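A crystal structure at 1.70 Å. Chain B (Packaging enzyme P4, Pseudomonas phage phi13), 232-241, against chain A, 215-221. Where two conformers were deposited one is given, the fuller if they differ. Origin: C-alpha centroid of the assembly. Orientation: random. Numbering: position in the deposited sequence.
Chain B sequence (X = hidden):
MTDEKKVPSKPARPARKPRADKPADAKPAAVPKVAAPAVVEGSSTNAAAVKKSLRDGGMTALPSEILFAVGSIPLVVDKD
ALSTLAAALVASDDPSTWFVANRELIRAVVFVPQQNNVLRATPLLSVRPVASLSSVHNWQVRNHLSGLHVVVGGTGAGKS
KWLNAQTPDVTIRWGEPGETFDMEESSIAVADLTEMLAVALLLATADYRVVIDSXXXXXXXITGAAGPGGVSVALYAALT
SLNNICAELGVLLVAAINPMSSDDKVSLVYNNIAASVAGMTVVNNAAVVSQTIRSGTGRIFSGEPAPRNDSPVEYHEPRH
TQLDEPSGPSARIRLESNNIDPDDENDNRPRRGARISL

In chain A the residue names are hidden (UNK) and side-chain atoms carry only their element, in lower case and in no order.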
# COMPACT_ATOMS: atom_id res chain seq x y z
N SER B 232 -0.82 4.35 16.08
CA SER B 232 -0.19 3.14 15.57
C SER B 232 0.27 2.26 16.74
O SER B 232 0.97 2.72 17.64
CB SER B 232 0.97 3.51 14.67
OG SER B 232 0.48 4.19 13.52
N VAL B 233 -0.11 0.96 16.70
CA VAL B 233 0.28 0.06 17.80
C VAL B 233 1.78 -0.14 17.81
O VAL B 233 2.36 -0.46 18.87
CB VAL B 233 -0.49 -1.27 17.79
CG1 VAL B 233 -1.99 -1.03 18.05
CG2 VAL B 233 -0.23 -2.04 16.50
N ALA B 234 2.47 0.10 16.65
CA ALA B 234 3.93 -0.00 16.61
C ALA B 234 4.58 1.05 17.56
O ALA B 234 5.71 0.84 18.03
CB ALA B 234 4.42 0.20 15.17
N LEU B 235 3.87 2.14 17.86
CA LEU B 235 4.40 3.14 18.78
C LEU B 235 4.50 2.53 20.19
O LEU B 235 5.49 2.75 20.90
CB LEU B 235 3.49 4.38 18.82
CG LEU B 235 3.98 5.51 19.75
CD1 LEU B 235 5.38 6.04 19.33
CD2 LEU B 235 2.94 6.64 19.81
N TYR B 236 3.47 1.77 20.59
CA TYR B 236 3.51 1.14 21.93
C TYR B 236 4.65 0.14 22.01
O TYR B 236 5.39 0.12 23.01
CB TYR B 236 2.18 0.45 22.26
CG TYR B 236 0.96 1.33 22.11
CD1 TYR B 236 0.91 2.60 22.70
CD2 TYR B 236 -0.17 0.88 21.43
CE1 TYR B 236 -0.22 3.42 22.57
CE2 TYR B 236 -1.32 1.66 21.33
CZ TYR B 236 -1.33 2.94 21.88
OH TYR B 236 -2.46 3.73 21.79
N ALA B 237 4.81 -0.68 20.97
CA ALA B 237 5.91 -1.67 20.94
C ALA B 237 7.26 -0.92 21.00
O ALA B 237 8.20 -1.39 21.68
CB ALA B 237 5.80 -2.50 19.65
N ALA B 238 7.38 0.23 20.27
CA ALA B 238 8.65 1.00 20.25
C ALA B 238 8.95 1.55 21.66
O ALA B 238 10.09 1.52 22.12
CB ALA B 238 8.56 2.15 19.24
N LEU B 239 7.91 2.06 22.34
CA LEU B 239 8.12 2.57 23.69
C LEU B 239 8.56 1.44 24.64
O LEU B 239 9.46 1.68 25.45
CB LEU B 239 6.84 3.22 24.20
CG LEU B 239 6.45 4.54 23.51
CD1 LEU B 239 5.05 5.01 24.00
CD2 LEU B 239 7.51 5.70 23.80
N THR B 240 7.99 0.22 24.51
CA THR B 240 8.41 -0.91 25.36
C THR B 240 9.85 -1.28 25.03
O THR B 240 10.61 -1.57 25.94
CB THR B 240 7.45 -2.09 25.24
OG1 THR B 240 6.15 -1.65 25.73
CG2 THR B 240 7.93 -3.31 26.06
N SER B 241 10.19 -1.31 23.75
CA SER B 241 11.58 -1.65 23.34
C SER B 241 12.58 -0.65 23.95
O SER B 241 13.58 -1.06 24.56
CB SER B 241 11.69 -1.68 21.81
OG SER B 241 10.93 -2.75 21.26
N UNK A 215 1.37 -12.05 24.85
CA UNK A 215 1.34 -12.07 23.38
C UNK A 215 1.09 -10.67 22.80
O UNK A 215 0.70 -10.54 21.64
c UNK A 215 2.43 -16.26 23.21
c UNK A 215 0.38 -16.82 22.11
c UNK A 215 1.63 -17.20 22.59
c UNK A 215 -0.05 -15.49 22.21
c UNK A 215 0.28 -13.09 22.90
c UNK A 215 0.75 -14.53 22.81
c UNK A 215 2.00 -14.92 23.30
N UNK A 216 1.43 -9.63 23.55
CA UNK A 216 1.31 -8.24 23.08
C UNK A 216 1.97 -8.03 21.72
O UNK A 216 1.37 -7.43 20.82
c UNK A 216 2.04 -5.48 25.49
c UNK A 216 1.52 -6.05 24.20
n UNK A 216 2.41 -1.87 25.36
c UNK A 216 2.72 -3.14 25.45
n UNK A 216 4.00 -3.49 25.61
n UNK A 216 1.78 -4.06 25.43
c UNK A 216 2.05 -7.39 24.11
N UNK A 217 3.22 -8.56 21.53
CA UNK A 217 3.89 -8.37 20.24
C UNK A 217 3.23 -9.13 19.09
O UNK A 217 3.42 -8.75 17.93
c UNK A 217 6.23 -7.55 20.41
n UNK A 217 7.46 -7.71 19.97
o UNK A 217 5.77 -6.43 20.72
c UNK A 217 5.36 -8.76 20.32
N UNK A 218 2.47 -10.19 19.38
CA UNK A 218 1.71 -10.89 18.34
C UNK A 218 0.55 -10.00 17.93
O UNK A 218 0.29 -9.81 16.74
c UNK A 218 0.74 -13.23 17.87
c UNK A 218 -0.07 -14.33 18.57
c UNK A 218 1.98 -13.86 17.14
c UNK A 218 1.22 -12.25 18.91
N UNK A 219 -0.14 -9.39 18.92
CA UNK A 219 -1.24 -8.46 18.60
C UNK A 219 -0.71 -7.28 17.78
O UNK A 219 -1.33 -6.88 16.79
c UNK A 219 -2.55 -9.15 20.66
c UNK A 219 -1.94 -7.97 19.90
c UNK A 219 -2.98 -6.89 19.60
N UNK A 220 0.42 -6.73 18.19
CA UNK A 220 0.96 -5.57 17.50
C UNK A 220 1.56 -5.88 16.15
O UNK A 220 1.44 -5.06 15.23
c UNK A 220 2.05 -4.89 18.37
c UNK A 220 0.75 -3.07 22.03
c UNK A 220 -0.17 -3.44 21.08
c UNK A 220 2.50 -3.96 20.66
c UNK A 220 0.24 -4.03 19.90
c UNK A 220 2.08 -3.34 21.84
c UNK A 220 1.59 -4.29 19.67
N UNK A 221 2.18 -7.05 16.02
CA UNK A 221 2.96 -7.41 14.84
C UNK A 221 2.28 -8.19 13.75
O UNK A 221 2.79 -8.19 12.62

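Position 215 carries seven side-chain carbons, one followed by a ring of six. No oxygen is attached to the ring, which rules out tyrosine. The side chain is out of reach of this stretch of chain B. This is Phe A215, at the N-cap position right before the helix.

Position 216 has three carbons in a row, then a nitrogen, then a carbon carrying two more nitrogens. That is a guanidinium group. One terminal nitrogen lies 2.8 Å from OG1 of Thr B240. The residue is Arg A216. Its chi1, chi2 and chi3 are all t, so the chain is extended and carries the charged end to the neighbouring helix.

Position 217 has two carbons, the second bearing one oxygen and one nitrogen. This is a short amide, with one carbon fewer than glutamine. The oxygen lies 4.1 Å from CB of Ala B237. The residue is Asn A217. Its CA-to-CB bond points sideways, but the end of the side chain comes nearer to chain B.

Position 218 has four carbons, forked at the second. It makes no contact with this stretch of chain B. The fork beyond CB identifies Leu A218, since isoleucine would branch at CB.

Position 219 has three carbons, with two attached to CB. Its CA-to-CB bond points sideways, and it makes no contact with this stretch of chain B. This is Val A219.

Position 220 again has one carbon and a six-carbon ring, with no hydroxyl. The ring touches Val B233, Tyr B236 and Ala B237. This is Phe A220. Its CD1 is 3.6 Å from CB of Val B233, its CZ is 3.8 Å from CB of Tyr B236, and its CD2 is 3.7 Å from CB of Ala B237. The backbone O of Val B233 lies over one face of the ring.

Position 221 has no side-chain atoms, so it is Gly A221. An ideal CB here would lie 2.8 Å from O of Asn A217, a clash within its own helix.

The two helices run roughly antiparallel, at 142°, with axes 9.4 Å apart at closest approach. Phe A220 is the apolar centre and has the largest area covered by the other stretch. Further along chain B, Arg A216 NH1 donates a hydrogen bond to Thr B240 OG1. The angle at the hydrogen is 173°, so the bond is nearly straight; OG1 lies at the guanidinium edge, near its plane. The contact thus joins apolar packing to one well-aligned polar link.

Chain A, residues 215-221: FRNLVFG
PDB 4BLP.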